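Local coordinates for McyG protein (Microcystis aeruginosa PCC 7806, PDB 4R0M) that probably activates a phenylalanine-like acid as its adenylate and loads it onto a carrier domain to start microcystin assembly, at residues L251-I263 against L280-Y293. Residues are numbered along the deposited sequence; the frame is centred on the assembly and turned at random.
Sequences LVLRQPLQWLELI and LINQQAEELKHVSY
Pro256 and Ile281 bring the two backbones closest, their CA atoms 6.2 Å apart, and the CA atoms of Leu260 and Tyr293 form a second approach at 7.1 Å. At the first, a type I turn from Gln255 to Gln258 joins two short helices; proline's phi, restricted by its ring (here -50°), suits the turn's second position. In Ile281, chi1 (-65°) directs CG1 and the bend at chi2 (-68°) brings CD1 to Pro256 O, at 3.4 Å, to Pro256 CB and to Leu260 CD1. Both segments belong to the AMP-binding domain of the ANL superfamily, where helix 258-265 leads into strand 270-273 of the mixed sheet and helix 275-282 follows it, in successive beta-alpha-beta crossovers; Phe316 of helix 310-320 also touches Ile281. Leu257 and Leu288, long and branched, run antiparallel, Leu257 CD2 against Leu288 CD2 at 3.8 Å, while Gln284 lays its aliphatic CB against Leu257 CD2. Leu260 CB sits over one face of the Tyr293 ring, 4.2 Å from the centroid, a CH-pi contact. Glu261 OE1 lies 3.2 Å from Tyr293 CE1, near the ring plane, where the slightly positive C-H rim can probably accommodate a carboxylate oxygen. A serine in place of Tyr293 would probably open a gap over Leu260 CB and leave Glu261 OE1 without the ring edge it meets.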
# COMPACT_ATOMS: atom_id res chain seq x y z
N LEU A 251 -1.51 -15.55 4.20
CA LEU A 251 -1.62 -16.78 3.42
C LEU A 251 -0.60 -16.82 2.28
O LEU A 251 0.03 -17.86 2.04
CB LEU A 251 -3.04 -16.96 2.88
CG LEU A 251 -3.39 -18.29 2.19
CD1 LEU A 251 -4.84 -18.67 2.48
CD2 LEU A 251 -3.14 -18.24 0.68
N VAL A 252 -0.43 -15.70 1.59
CA VAL A 252 0.56 -15.59 0.51
C VAL A 252 1.98 -15.45 1.07
O VAL A 252 2.93 -15.93 0.46
CB VAL A 252 0.22 -14.45 -0.47
CG1 VAL A 252 1.25 -14.38 -1.59
CG2 VAL A 252 -1.17 -14.63 -1.05
N LEU A 253 2.13 -14.79 2.21
CA LEU A 253 3.45 -14.65 2.83
C LEU A 253 4.00 -16.00 3.33
O LEU A 253 5.18 -16.30 3.15
CB LEU A 253 3.45 -13.61 3.96
CG LEU A 253 3.35 -12.13 3.55
CD1 LEU A 253 3.22 -11.24 4.78
CD2 LEU A 253 4.53 -11.69 2.70
N ARG A 254 3.12 -16.80 3.93
CA ARG A 254 3.49 -18.15 4.39
C ARG A 254 3.89 -19.06 3.23
O ARG A 254 4.73 -19.94 3.40
CB ARG A 254 2.35 -18.78 5.19
CG ARG A 254 2.23 -18.27 6.62
CD ARG A 254 1.24 -19.08 7.44
NE ARG A 254 -0.14 -18.96 6.95
CZ ARG A 254 -0.79 -19.90 6.27
NH1 ARG A 254 -0.20 -21.06 5.98
NH2 ARG A 254 -2.03 -19.68 5.87
N GLN A 255 3.27 -18.85 2.07
CA GLN A 255 3.55 -19.65 0.88
C GLN A 255 3.35 -18.82 -0.40
O GLN A 255 2.27 -18.86 -1.00
CB GLN A 255 2.67 -20.91 0.87
CG GLN A 255 3.29 -22.10 0.16
CD GLN A 255 2.58 -23.41 0.49
OE1 GLN A 255 1.35 -23.52 0.38
NE2 GLN A 255 3.35 -24.41 0.91
N PRO A 256 4.39 -18.07 -0.82
CA PRO A 256 4.31 -17.12 -1.94
C PRO A 256 3.71 -17.68 -3.23
O PRO A 256 3.06 -16.93 -3.97
CB PRO A 256 5.77 -16.72 -2.15
CG PRO A 256 6.37 -16.84 -0.80
CD PRO A 256 5.72 -18.04 -0.18
N LEU A 257 3.92 -18.96 -3.49
CA LEU A 257 3.45 -19.59 -4.73
C LEU A 257 1.93 -19.76 -4.80
O LEU A 257 1.38 -19.97 -5.88
CB LEU A 257 4.16 -20.94 -4.96
CG LEU A 257 5.65 -20.90 -5.32
CD1 LEU A 257 6.15 -22.30 -5.65
CD2 LEU A 257 5.93 -19.96 -6.48
N GLN A 258 1.26 -19.65 -3.65
CA GLN A 258 -0.20 -19.68 -3.60
C GLN A 258 -0.83 -18.54 -4.40
O GLN A 258 -1.96 -18.67 -4.88
CB GLN A 258 -0.70 -19.65 -2.15
CG GLN A 258 -0.80 -21.03 -1.51
CD GLN A 258 -1.73 -21.95 -2.27
OE1 GLN A 258 -1.30 -22.94 -2.87
NE2 GLN A 258 -3.03 -21.63 -2.25
N TRP A 259 -0.10 -17.43 -4.52
CA TRP A 259 -0.52 -16.31 -5.36
C TRP A 259 -0.63 -16.73 -6.80
O TRP A 259 -1.60 -16.39 -7.47
CB TRP A 259 0.46 -15.15 -5.20
CG TRP A 259 0.04 -13.87 -5.89
CD1 TRP A 259 -1.25 -13.48 -6.25
CD2 TRP A 259 0.90 -12.75 -6.29
NE1 TRP A 259 -1.24 -12.24 -6.84
CE2 TRP A 259 0.01 -11.75 -6.90
CE3 TRP A 259 2.26 -12.49 -6.22
CZ2 TRP A 259 0.50 -10.55 -7.40
CZ3 TRP A 259 2.74 -11.27 -6.74
CH2 TRP A 259 1.87 -10.33 -7.31
N LEU A 260 0.37 -17.48 -7.27
CA LEU A 260 0.39 -18.01 -8.63
C LEU A 260 -0.68 -19.08 -8.83
O LEU A 260 -1.29 -19.17 -9.90
CB LEU A 260 1.78 -18.58 -8.95
CG LEU A 260 2.84 -17.69 -9.63
CD1 LEU A 260 2.88 -16.26 -9.10
CD2 LEU A 260 4.21 -18.35 -9.50
N GLU A 261 -0.90 -19.88 -7.79
CA GLU A 261 -1.92 -20.92 -7.79
C GLU A 261 -3.32 -20.32 -7.95
O GLU A 261 -4.14 -20.83 -8.71
CB GLU A 261 -1.83 -21.74 -6.49
CG GLU A 261 -2.91 -22.79 -6.31
CD GLU A 261 -2.60 -24.12 -6.97
OE1 GLU A 261 -1.66 -24.20 -7.79
OE2 GLU A 261 -3.30 -25.11 -6.66
N LEU A 262 -3.57 -19.23 -7.23
CA LEU A 262 -4.87 -18.57 -7.24
C LEU A 262 -5.14 -17.81 -8.54
O LEU A 262 -6.29 -17.74 -8.99
CB LEU A 262 -5.03 -17.65 -6.03
CG LEU A 262 -5.21 -18.33 -4.66
CD1 LEU A 262 -4.92 -17.35 -3.54
CD2 LEU A 262 -6.60 -18.95 -4.50
N ILE A 263 -4.09 -17.27 -9.15
CA ILE A 263 -4.19 -16.64 -10.46
C ILE A 263 -4.63 -17.67 -11.51
O ILE A 263 -5.50 -17.41 -12.33
CB ILE A 263 -2.87 -15.95 -10.89
CG1 ILE A 263 -2.59 -14.73 -10.01
CG2 ILE A 263 -2.92 -15.54 -12.36
CD1 ILE A 263 -1.16 -14.25 -10.05
N LEU A 280 10.08 -12.06 -3.60
CA LEU A 280 9.70 -13.26 -2.86
C LEU A 280 9.38 -14.43 -3.80
O LEU A 280 9.64 -15.59 -3.47
CB LEU A 280 8.50 -13.00 -1.95
CG LEU A 280 8.66 -12.13 -0.69
CD1 LEU A 280 7.29 -11.85 -0.09
CD2 LEU A 280 9.57 -12.78 0.33
N ILE A 281 8.80 -14.11 -4.96
CA ILE A 281 8.54 -15.11 -6.00
C ILE A 281 9.87 -15.55 -6.63
O ILE A 281 10.10 -16.75 -6.82
CB ILE A 281 7.57 -14.58 -7.08
CG1 ILE A 281 6.18 -14.31 -6.49
CG2 ILE A 281 7.51 -15.52 -8.28
CD1 ILE A 281 5.41 -15.54 -6.04
N ASN A 282 10.73 -14.58 -6.93
CA ASN A 282 12.07 -14.86 -7.45
C ASN A 282 12.88 -15.80 -6.55
O ASN A 282 13.69 -16.59 -7.05
CB ASN A 282 12.84 -13.56 -7.69
CG ASN A 282 12.22 -12.70 -8.78
OD1 ASN A 282 11.28 -13.12 -9.47
ND2 ASN A 282 12.74 -11.49 -8.95
N GLN A 283 12.65 -15.72 -5.24
CA GLN A 283 13.28 -16.63 -4.27
C GLN A 283 12.86 -18.09 -4.49
O GLN A 283 13.57 -19.01 -4.08
CB GLN A 283 12.96 -16.21 -2.83
CG GLN A 283 13.50 -14.85 -2.41
CD GLN A 283 15.01 -14.84 -2.25
OE1 GLN A 283 15.73 -14.39 -3.13
NE2 GLN A 283 15.49 -15.35 -1.12
N GLN A 284 11.71 -18.28 -5.12
CA GLN A 284 11.15 -19.61 -5.36
C GLN A 284 11.52 -20.15 -6.74
O GLN A 284 10.90 -21.10 -7.23
CB GLN A 284 9.63 -19.58 -5.20
CG GLN A 284 9.14 -19.07 -3.85
CD GLN A 284 9.23 -20.11 -2.75
OE1 GLN A 284 8.80 -21.25 -2.92
NE2 GLN A 284 9.79 -19.71 -1.61
N ALA A 285 12.55 -19.57 -7.36
CA ALA A 285 12.99 -19.95 -8.71
C ALA A 285 13.28 -21.45 -8.86
O ALA A 285 12.98 -22.04 -9.90
CB ALA A 285 14.19 -19.12 -9.13
N GLU A 286 13.87 -22.04 -7.82
CA GLU A 286 14.24 -23.45 -7.81
C GLU A 286 13.02 -24.38 -7.93
O GLU A 286 12.96 -25.20 -8.85
CB GLU A 286 15.06 -23.79 -6.56
CG GLU A 286 15.45 -25.25 -6.40
CD GLU A 286 16.35 -25.78 -7.51
OE1 GLU A 286 17.15 -24.99 -8.06
OE2 GLU A 286 16.25 -26.98 -7.83
N GLU A 287 12.07 -24.23 -7.01
CA GLU A 287 10.85 -25.05 -7.00
C GLU A 287 9.91 -24.76 -8.18
O GLU A 287 9.03 -25.56 -8.49
CB GLU A 287 10.10 -24.94 -5.67
CG GLU A 287 10.11 -23.56 -5.02
CD GLU A 287 11.32 -23.34 -4.13
OE1 GLU A 287 11.29 -23.80 -2.97
OE2 GLU A 287 12.30 -22.71 -4.59
N LEU A 288 10.11 -23.62 -8.84
CA LEU A 288 9.34 -23.24 -10.02
C LEU A 288 9.84 -23.92 -11.30
O LEU A 288 9.26 -23.75 -12.38
CB LEU A 288 9.32 -21.72 -10.20
CG LEU A 288 8.29 -20.94 -9.38
CD1 LEU A 288 8.66 -19.47 -9.30
CD2 LEU A 288 6.89 -21.11 -9.95
N LYS A 289 10.93 -24.69 -11.18
CA LYS A 289 11.44 -25.49 -12.29
C LYS A 289 10.82 -26.88 -12.32
O LYS A 289 10.81 -27.54 -13.36
CB LYS A 289 12.97 -25.60 -12.21
CG LYS A 289 13.71 -24.36 -12.68
CD LYS A 289 15.21 -24.52 -12.50
CE LYS A 289 15.95 -23.26 -12.93
NZ LYS A 289 17.40 -23.32 -12.62
N HIS A 290 10.28 -27.32 -11.18
CA HIS A 290 9.75 -28.67 -11.04
C HIS A 290 8.25 -28.73 -11.09
O HIS A 290 7.67 -29.81 -11.27
CB HIS A 290 10.29 -29.32 -9.76
CG HIS A 290 11.80 -29.38 -9.70
ND1 HIS A 290 12.51 -30.30 -10.38
CD2 HIS A 290 12.72 -28.58 -9.03
CE1 HIS A 290 13.83 -30.10 -10.15
NE2 HIS A 290 13.95 -29.05 -9.32
N VAL A 291 7.60 -27.58 -10.92
CA VAL A 291 6.17 -27.44 -11.17
C VAL A 291 5.93 -26.39 -12.26
O VAL A 291 6.80 -25.55 -12.52
CB VAL A 291 5.36 -27.08 -9.89
CG1 VAL A 291 5.40 -28.22 -8.89
CG2 VAL A 291 5.86 -25.78 -9.27
N SER A 292 4.77 -26.46 -12.89
CA SER A 292 4.40 -25.47 -13.90
C SER A 292 3.00 -24.91 -13.66
O SER A 292 2.06 -25.66 -13.40
CB SER A 292 4.52 -26.04 -15.32
OG SER A 292 3.73 -27.20 -15.47
N TYR A 293 2.89 -23.59 -13.72
CA TYR A 293 1.63 -22.89 -13.59
C TYR A 293 1.23 -22.29 -14.93
O TYR A 293 2.09 -21.99 -15.77
CB TYR A 293 1.74 -21.77 -12.55
CG TYR A 293 1.95 -22.24 -11.12
CD1 TYR A 293 0.85 -22.53 -10.30
CD2 TYR A 293 3.23 -22.38 -10.59
CE1 TYR A 293 1.03 -22.95 -8.99
CE2 TYR A 293 3.42 -22.81 -9.28
CZ TYR A 293 2.32 -23.09 -8.49
OH TYR A 293 2.50 -23.51 -7.19